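Local coordinates for protein hydroxynitrile lyase (Passiflora edulis, PDB 5Y02) that probably acts as a lyase on cyanohydrins, binding (R)-mandelonitrile in a pocket of its dimeric alpha+beta barrel fold, at residues 7-12 and 29-34. Sequence-based numbering, arbitrary orientation.
With MXN ((2R)-hydroxy(phenyl)ethanenitrile), chain M.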
loop_
_atom_site.group_PDB
_atom_site.type_symbol
_atom_site.label_atom_id
_atom_site.label_comp_id
_atom_site.label_asym_id
_atom_site.label_seq_id
_atom_site.Cartn_x
_atom_site.Cartn_y
_atom_site.Cartn_z
ATOM N N VAL A 7 -6.545 10.108 -6.106
ATOM C CA VAL A 7 -6.698 9.218 -4.947
ATOM C C VAL A 7 -6.016 7.886 -5.212
ATOM O O VAL A 7 -6.307 7.246 -6.229
ATOM C CB VAL A 7 -8.190 8.894 -4.690
ATOM C CG1 VAL A 7 -8.347 7.846 -3.593
ATOM C CG2 VAL A 7 -8.984 10.147 -4.343
ATOM N N ARG A 8 -5.148 7.462 -4.290
ATOM C CA ARG A 8 -4.549 6.142 -4.321
ATOM C C ARG A 8 -5.381 5.200 -3.466
ATOM O O ARG A 8 -5.790 5.545 -2.362
ATOM C CB ARG A 8 -3.117 6.166 -3.794
ATOM C CG ARG A 8 -2.147 7.024 -4.590
ATOM C CD ARG A 8 -1.735 6.338 -5.893
ATOM N NE ARG A 8 -0.791 5.239 -5.686
ATOM C CZ ARG A 8 -0.646 4.187 -6.496
ATOM N NH1 ARG A 8 -1.405 4.021 -7.586
ATOM N NH2 ARG A 8 0.271 3.264 -6.210
ATOM N N HIS A 9 -5.590 4.002 -3.980
ATOM C CA HIS A 9 -6.393 2.981 -3.331
ATOM C C HIS A 9 -5.479 1.764 -3.208
ATOM O O HIS A 9 -5.136 1.126 -4.213
ATOM C CB HIS A 9 -7.624 2.699 -4.198
ATOM C CG HIS A 9 -8.477 1.555 -3.740
ATOM N ND1 HIS A 9 -9.289 1.629 -2.629
ATOM C CD2 HIS A 9 -8.728 0.349 -4.309
ATOM C CE1 HIS A 9 -9.964 0.499 -2.503
ATOM N NE2 HIS A 9 -9.646 -0.295 -3.508
ATOM N N ILE A 10 -5.076 1.467 -1.975
ATOM C CA ILE A 10 -4.136 0.393 -1.708
ATOM C C ILE A 10 -4.764 -0.625 -0.783
ATOM O O ILE A 10 -5.209 -0.278 0.287
ATOM C CB ILE A 10 -2.816 0.854 -1.046
ATOM C CG1 ILE A 10 -2.230 2.080 -1.746
ATOM C CG2 ILE A 10 -1.822 -0.299 -1.037
ATOM C CD1 ILE A 10 -1.816 1.894 -3.172
ATOM N N VAL A 11 -4.706 -1.880 -1.208
ATOM C CA VAL A 11 -5.301 -3.022 -0.537
ATOM C C VAL A 11 -4.178 -3.993 -0.209
ATOM O O VAL A 11 -3.368 -4.344 -1.076
ATOM C CB VAL A 11 -6.320 -3.719 -1.451
ATOM C CG1 VAL A 11 -6.919 -4.957 -0.777
ATOM C CG2 VAL A 11 -7.400 -2.729 -1.863
ATOM N N PHE A 12 -4.119 -4.420 1.047
ATOM C CA PHE A 12 -3.305 -5.586 1.432
ATOM C C PHE A 12 -4.286 -6.683 1.876
ATOM O O PHE A 12 -5.214 -6.395 2.616
ATOM C CB PHE A 12 -2.407 -5.323 2.648
ATOM C CG PHE A 12 -1.330 -4.289 2.470
ATOM C CD1 PHE A 12 -0.893 -3.853 1.227
ATOM C CD2 PHE A 12 -0.696 -3.802 3.597
ATOM C CE1 PHE A 12 0.129 -2.933 1.123
ATOM C CE2 PHE A 12 0.340 -2.884 3.494
ATOM C CZ PHE A 12 0.746 -2.450 2.255
ATOM N N ALA A 29 -7.389 -12.141 -11.259
ATOM C CA ALA A 29 -7.700 -11.801 -12.657
ATOM C C ALA A 29 -9.001 -11.009 -12.770
ATOM O O ALA A 29 -9.066 -10.049 -13.538
ATOM C CB ALA A 29 -7.751 -13.042 -13.530
ATOM N N ASP A 30 -10.019 -11.405 -12.004
ATOM C CA ASP A 30 -11.306 -10.704 -11.961
ATOM C C ASP A 30 -11.127 -9.271 -11.463
ATOM O O ASP A 30 -11.758 -8.352 -11.957
ATOM C CB ASP A 30 -12.318 -11.441 -11.048
ATOM C CG ASP A 30 -12.781 -12.792 -11.609
ATOM O OD1 ASP A 30 -12.471 -13.129 -12.764
ATOM O OD2 ASP A 30 -13.475 -13.539 -10.874
ATOM N N TYR A 31 -10.260 -9.098 -10.469
ATOM C CA TYR A 31 -9.972 -7.783 -9.917
ATOM C C TYR A 31 -9.354 -6.874 -10.994
ATOM O O TYR A 31 -9.859 -5.790 -11.240
ATOM C CB TYR A 31 -9.011 -7.925 -8.741
ATOM C CG TYR A 31 -8.826 -6.739 -7.827
ATOM C CD1 TYR A 31 -9.400 -5.487 -8.070
ATOM C CD2 TYR A 31 -8.017 -6.876 -6.707
ATOM C CE1 TYR A 31 -9.171 -4.423 -7.213
ATOM C CE2 TYR A 31 -7.794 -5.819 -5.853
ATOM C CZ TYR A 31 -8.364 -4.602 -6.109
ATOM O OH TYR A 31 -8.142 -3.561 -5.231
ATOM N N GLY A 32 -8.298 -7.344 -11.631
ATOM C CA GLY A 32 -7.614 -6.583 -12.695
ATOM C C GLY A 32 -8.537 -6.208 -13.849
ATOM O O GLY A 32 -8.479 -5.091 -14.358
ATOM N N ASN A 33 -9.418 -7.130 -14.213
ATOM C CA ASN A 33 -10.392 -6.921 -15.293
ATOM C C ASN A 33 -11.427 -5.803 -15.029
ATOM O O ASN A 33 -12.031 -5.264 -15.979
ATOM C CB ASN A 33 -11.097 -8.237 -15.599
ATOM C CG ASN A 33 -11.926 -8.170 -16.868
ATOM O OD1 ASN A 33 -11.438 -7.745 -17.910
ATOM N ND2 ASN A 33 -13.189 -8.548 -16.771
ATOM N N LEU A 34 -11.626 -5.421 -13.760
ATOM C CA LEU A 34 -12.471 -4.270 -13.454
ATOM C C LEU A 34 -12.037 -2.992 -14.152
ATOM O O LEU A 34 -12.891 -2.167 -14.437
ATOM C CB LEU A 34 -12.583 -4.001 -11.945
ATOM C CG LEU A 34 -13.435 -4.965 -11.128
ATOM C CD1 LEU A 34 -13.327 -4.632 -9.635
ATOM C CD2 LEU A 34 -14.887 -4.941 -11.551
HETATM C C1 MXN M . -12.325 -3.742 -4.278
HETATM C C2 MXN M . -13.189 -4.609 -3.616
HETATM C C3 MXN M . -14.482 -4.828 -4.093
HETATM C C4 MXN M . -14.901 -4.181 -5.250
HETATM C C5 MXN M . -14.052 -3.304 -5.910
HETATM C C6 MXN M . -12.764 -3.081 -5.435
HETATM C C7 MXN M . -10.975 -3.516 -3.699
HETATM C C8 MXN M . -11.207 -2.930 -2.359
HETATM N N9 MXN M . -11.403 -2.466 -1.305
HETATM O O10 MXN M . -10.215 -2.598 -4.509
HETATM O O HOH W 1 -6.255 -1.502 -5.712
#
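His9 and Tyr31 meet mainly through a third party: each hydrogen-bonds the hydroxyl of bound (R)-mandelonitrile. Their own nearest atoms, His9 NE2 and Tyr31 OH, stay 4.0 Å apart. The imidazole bond, His9 NE2 to ligand O10, is 2.6 Å long with an angle of 154°, and O10 approaches the imidazole edge-on, close to the plane of the ring. Tyr31 OH to O10 is modelled at only 2.4 Å, shorter than usual for a hydrogen bond, so the exact length is doubtful. A water completes a second bridge, 2.8 Å from Tyr31 OH and donating to His9 O at 3.2 Å. Tyr31 spans the gap because its CG lies anti to the backbone N (chi1 -166°), sending the phenol from helix 21-37 down to strand 7-15; the closest CA atoms, Val11 and Tyr31, remain 11.5 Å apart. This is the helix-over-sheet layout of the stress-responsive A/B barrel domain, with the ligand held between the layers. Val11 approaches the phenol obliquely, its CG2 3.5 Å from Tyr31 OH. The same Val11 CG2 lies 3.8 Å from MXN C8, the nitrile carbon. Behind the imidazole, Asn102 OD1 hydrogen-bonds His9 ND1, which, together with the NE2 bond, would limit the ring's rotation. A leucine in place of His9 would probably leave O10 without its imidazole partner and Asn102 without this bond. On the helix side, Leu34 CD1 touches C5 of the ligand's phenyl ring.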